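Local coordinates for protein putative Glycerophosphoryl diester phosphodiesterase (Silicibacter pomeroyi, PDB 3L12) that belongs to the glycerophosphoryl diester phosphodiesterase family, has a TIM-barrel fold and holds a magnesium ion, at residues Thr205-Gln210 against Ala242-Gln247; Ala72-Gly77 against Arg98-Gly103. One frame throughout, in Å; residues are numbered along the deposited sequence. Where two conformers were deposited one is given.

Contact 1 (Thr205-Gln210 against Ala242-Gln247)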
# COMPACT_ATOMS: atom_id res chain seq x y z
N THR A 205 -12.47 10.28 -25.52
CA THR A 205 -13.48 10.59 -24.53
C THR A 205 -14.07 9.27 -24.01
O THR A 205 -14.29 8.31 -24.78
CB THR A 205 -14.60 11.52 -25.12
OG1 THR A 205 -15.11 10.94 -26.31
CG2 THR A 205 -14.04 12.92 -25.45
N SER A 206 -14.35 9.28 -22.71
CA SER A 206 -14.85 8.12 -21.97
C SER A 206 -16.10 8.49 -21.17
O SER A 206 -16.09 9.42 -20.38
CB SER A 206 -13.74 7.67 -21.03
OG SER A 206 -14.16 6.66 -20.15
N TYR A 207 -17.17 7.73 -21.39
CA TYR A 207 -18.52 8.03 -20.90
C TYR A 207 -18.93 7.13 -19.73
O TYR A 207 -19.13 5.91 -19.92
CB TYR A 207 -19.49 7.84 -22.06
CG TYR A 207 -19.46 8.98 -23.10
CD1 TYR A 207 -18.35 9.19 -23.93
CD2 TYR A 207 -20.55 9.82 -23.28
CE1 TYR A 207 -18.35 10.21 -24.88
CE2 TYR A 207 -20.55 10.86 -24.24
CZ TYR A 207 -19.43 11.07 -25.01
OH TYR A 207 -19.39 12.11 -25.93
N LEU A 208 -18.98 7.71 -18.55
CA LEU A 208 -19.43 7.04 -17.36
C LEU A 208 -20.93 6.89 -17.42
O LEU A 208 -21.67 7.80 -17.89
CB LEU A 208 -19.11 7.87 -16.10
CG LEU A 208 -17.65 7.78 -15.70
CD1 LEU A 208 -17.18 8.93 -14.77
CD2 LEU A 208 -17.47 6.42 -15.01
N SER A 209 -21.41 5.78 -16.87
CA SER A 209 -22.86 5.59 -16.68
C SER A 209 -23.10 4.80 -15.39
O SER A 209 -22.24 4.01 -14.94
CB SER A 209 -23.49 4.86 -17.87
OG SER A 209 -22.95 3.55 -17.99
N GLN A 210 -24.25 5.04 -14.78
CA GLN A 210 -24.68 4.30 -13.59
C GLN A 210 -26.22 4.36 -13.55
O GLN A 210 -26.80 5.44 -13.50
CB GLN A 210 -24.06 4.86 -12.32
CG GLN A 210 -24.49 4.09 -11.05
CD GLN A 210 -23.84 4.60 -9.83
OE1 GLN A 210 -23.69 5.81 -9.66
NE2 GLN A 210 -23.45 3.70 -8.95
N ALA A 242 -21.46 5.38 -28.48
CA ALA A 242 -20.88 5.34 -29.83
C ALA A 242 -21.45 6.51 -30.65
O ALA A 242 -20.72 7.24 -31.33
CB ALA A 242 -21.16 4.01 -30.54
N SER A 243 -22.77 6.70 -30.57
CA SER A 243 -23.42 7.81 -31.31
C SER A 243 -22.95 9.20 -30.88
O SER A 243 -22.85 10.09 -31.74
CB SER A 243 -24.95 7.73 -31.22
OG SER A 243 -25.43 6.61 -31.94
N ALA A 244 -22.65 9.38 -29.59
CA ALA A 244 -22.13 10.64 -29.06
C ALA A 244 -20.69 10.92 -29.51
O ALA A 244 -20.25 12.07 -29.44
CB ALA A 244 -22.21 10.66 -27.56
N GLY A 245 -19.98 9.88 -29.97
CA GLY A 245 -18.60 9.99 -30.45
C GLY A 245 -17.56 9.54 -29.44
O GLY A 245 -16.39 9.88 -29.55
N GLY A 246 -17.98 8.81 -28.41
CA GLY A 246 -17.03 8.32 -27.39
C GLY A 246 -16.23 7.10 -27.85
O GLY A 246 -16.68 6.34 -28.74
N GLN A 247 -15.06 6.93 -27.23
CA GLN A 247 -14.20 5.77 -27.45
C GLN A 247 -14.35 4.70 -26.35
O GLN A 247 -14.07 3.54 -26.61
CB GLN A 247 -12.75 6.18 -27.55
CG GLN A 247 -12.34 6.81 -28.87
CD GLN A 247 -13.06 8.12 -29.13
OE1 GLN A 247 -13.06 9.02 -28.30
NE2 GLN A 247 -13.68 8.24 -30.32
O HOH W 1 -13.88 11.60 -28.75
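Strand 205-209 meets the chain just past helix 237-244. The helix ends in a Schellman motif: G245 takes a positive phi, and its N bonds back to A242 O at 3.1 Å. From there the chain turns to run beside the start of the strand, where Q247 N donates to T205 O at 2.9 Å, in the carbonyl plane. The side chain of Q247 bends at chi2 (64°), so that its amide swings back to the strand. Its OE1 accepts from T205 N at 3.1 Å in a nearly straight bond (171°). One residue thus grips both backbone polar atoms of T205. A water bonds to T205 OG1, G245 O and Q247 OE1. The Y207 ring packs against the helix end, directly on G246, its CE1 3.4 Å from G246 CA. The far end of the ring touches A244 CB, 3.7 Å from CE2. R197 NH2 hydrogen-bonds to both Y207 OH and T205 OG1, and W190 meets the Y207 ring edge-to-face. Beyond Q247 the chain enters strand 248-251, which pairs in parallel with 205-209. On its other side, strand 205-209 pairs in parallel with 183-187, so the contact lies where helix 237-244 leads back into the barrel.

Contact 2 (Ala72-Gly77 against Arg98-Gly103)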
# COMPACT_ATOMS: atom_id res chain seq x y z
N ALA A 72 -15.79 13.42 6.23
CA ALA A 72 -15.14 12.13 6.56
C ALA A 72 -13.68 12.03 6.13
O ALA A 72 -12.97 11.12 6.58
CB ALA A 72 -15.95 10.93 5.88
N MSE A 73 -13.19 12.92 5.27
CA MSE A 73 -11.81 12.83 4.81
C MSE A 73 -11.03 14.13 4.99
O MSE A 73 -9.92 14.24 4.44
CB MSE A 73 -11.71 12.39 3.33
CG MSE A 73 -12.10 13.44 2.29
SE MSE A 73 -12.12 12.78 0.42
CE MSE A 73 -13.12 11.22 0.87
N THR A 74 -11.60 15.10 5.70
CA THR A 74 -10.99 16.41 5.79
C THR A 74 -10.85 16.94 7.18
O THR A 74 -11.82 16.96 7.96
CB THR A 74 -11.82 17.43 4.97
OG1 THR A 74 -12.22 16.91 3.68
CG2 THR A 74 -11.05 18.71 4.72
N ARG A 75 -9.62 17.36 7.50
CA ARG A 75 -9.36 17.99 8.79
C ARG A 75 -8.99 19.43 8.61
O ARG A 75 -8.38 19.84 7.56
CB ARG A 75 -8.25 17.28 9.54
CG ARG A 75 -8.62 15.97 10.17
CD ARG A 75 -7.42 15.10 10.53
NE ARG A 75 -6.86 14.47 9.35
CZ ARG A 75 -5.66 13.89 9.30
NH1 ARG A 75 -4.81 13.94 10.32
NH2 ARG A 75 -5.28 13.26 8.19
N ASP A 76 -9.33 20.22 9.63
CA ASP A 76 -9.03 21.63 9.68
C ASP A 76 -7.55 21.93 9.96
O ASP A 76 -6.73 21.04 10.08
CB ASP A 76 -9.99 22.34 10.67
CG ASP A 76 -9.80 21.94 12.14
OD1 ASP A 76 -8.67 21.55 12.52
OD2 ASP A 76 -10.77 22.13 12.93
N GLY A 77 -7.27 23.21 10.11
CA GLY A 77 -5.88 23.63 10.32
C GLY A 77 -5.29 23.23 11.66
O GLY A 77 -4.08 23.31 11.81
N ARG A 98 -5.76 24.27 0.43
CA ARG A 98 -4.46 23.74 0.76
C ARG A 98 -4.19 23.77 2.27
O ARG A 98 -3.35 22.98 2.75
CB ARG A 98 -3.35 24.56 0.03
CG ARG A 98 -2.04 23.85 -0.02
CD ARG A 98 -0.98 24.57 -0.80
NE ARG A 98 0.21 23.71 -0.90
N ALA A 99 -4.91 24.62 3.01
CA ALA A 99 -4.78 24.70 4.47
C ALA A 99 -5.36 23.47 5.21
O ALA A 99 -5.14 23.31 6.44
CB ALA A 99 -5.44 25.94 5.00
N LEU A 100 -6.12 22.66 4.48
CA LEU A 100 -6.77 21.47 5.05
C LEU A 100 -5.99 20.19 4.87
O LEU A 100 -5.13 20.08 4.01
CB LEU A 100 -8.16 21.33 4.48
CG LEU A 100 -9.06 22.58 4.53
CD1 LEU A 100 -10.36 22.36 3.73
CD2 LEU A 100 -9.34 23.00 5.96
N ASP A 101 -6.36 19.20 5.67
CA ASP A 101 -5.65 17.91 5.62
C ASP A 101 -6.54 16.78 5.10
O ASP A 101 -7.58 16.47 5.69
CB ASP A 101 -5.15 17.58 7.01
CG ASP A 101 -4.01 16.56 7.05
OD1 ASP A 101 -3.84 15.73 6.13
OD2 ASP A 101 -3.22 16.60 8.04
N VAL A 102 -6.10 16.14 4.00
CA VAL A 102 -6.83 15.04 3.36
C VAL A 102 -5.99 13.74 3.43
O VAL A 102 -6.17 12.82 2.63
CB VAL A 102 -7.28 15.44 1.95
CG1 VAL A 102 -8.18 16.64 2.03
CG2 VAL A 102 -6.04 15.66 1.00
N GLY A 103 -5.14 13.63 4.44
CA GLY A 103 -4.27 12.45 4.56
C GLY A 103 -4.87 11.18 5.12
O GLY A 103 -4.20 10.16 5.17
O HOH W 2 -7.74 13.75 6.58
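R75 and D101 lie side by side and point the same way from a single antiparallel bridge. The R75 chain bends at chi3 (-76°), which lays its guanidinium over the D101 carboxylate. The two flat groups are stacked, their planes 18° apart. R75 NH2 is 3.5 Å from D101 OD1, but that oxygen is well out of the guanidinium plane. This salt bridge therefore rests on charge, with no N-H aimed at the oxygen. The N-H groups have other partners: NH2 bonds to L121 O, and NH1 to T122 OG1. A water at the guanidinium edge accepts from NH2 and donates to D101 O. The carboxylate is busy as well. D101 CG stands anti to the backbone N (chi1 -160°), and OD1 accepts from G103 N at 3.0 Å, from above the carboxylate plane. I124 N also donates to OD1, and G123 N to OD2. Three backbone N-H groups thus fix its rotation, and these donors and the stacked R75 probably favour its ionised form.

At the backbone, R75 N donates to D101 O at 2.9 Å, and D101 N to R75 O at 2.8 Å. T74 CA also meets D101 O in a CA-H...O contact, and V102 CA meets M73 O likewise. T74 and L100 cross obliquely, with T74 CG2 3.8 Å from L100 CD1. The other branch tip, L100 CD2, reaches D76 CA. T74 OG1 hydrogen-bonds to A70 O.

The closure by D101 OD1 on G103 N is an Asx turn, which shapes 98-103 and orients the D101 carboxylate. The R75-D101 bridge and the stacked charges join 72-77 to 98-103, two loops on either side of helix 94-98, in the long excursion that follows the short antiparallel strand 61-63 and ends at barrel strand 145-150.

How the contacts relate
Contact 1 and contact 2 lie on opposite sides of the chain's centre, about 34 Å apart between centres, and share no element. Contact 1 belongs to the barrel itself: it joins a sheet strand to a helix end and is partly buried. Contact 2 lies farther out and joins two loops, yet most of its touching residues are buried. Each is held by two hydrogen bonds; in contact 2 both join backbone to backbone, in contact 1 one acceptor is a glutamine side-chain oxygen. The rest differs. A neutral amide, a tyrosine ring and glycines serve contact 1, while contact 2 relies on a stacked arginine-aspartate pair. A bridging water occurs in each.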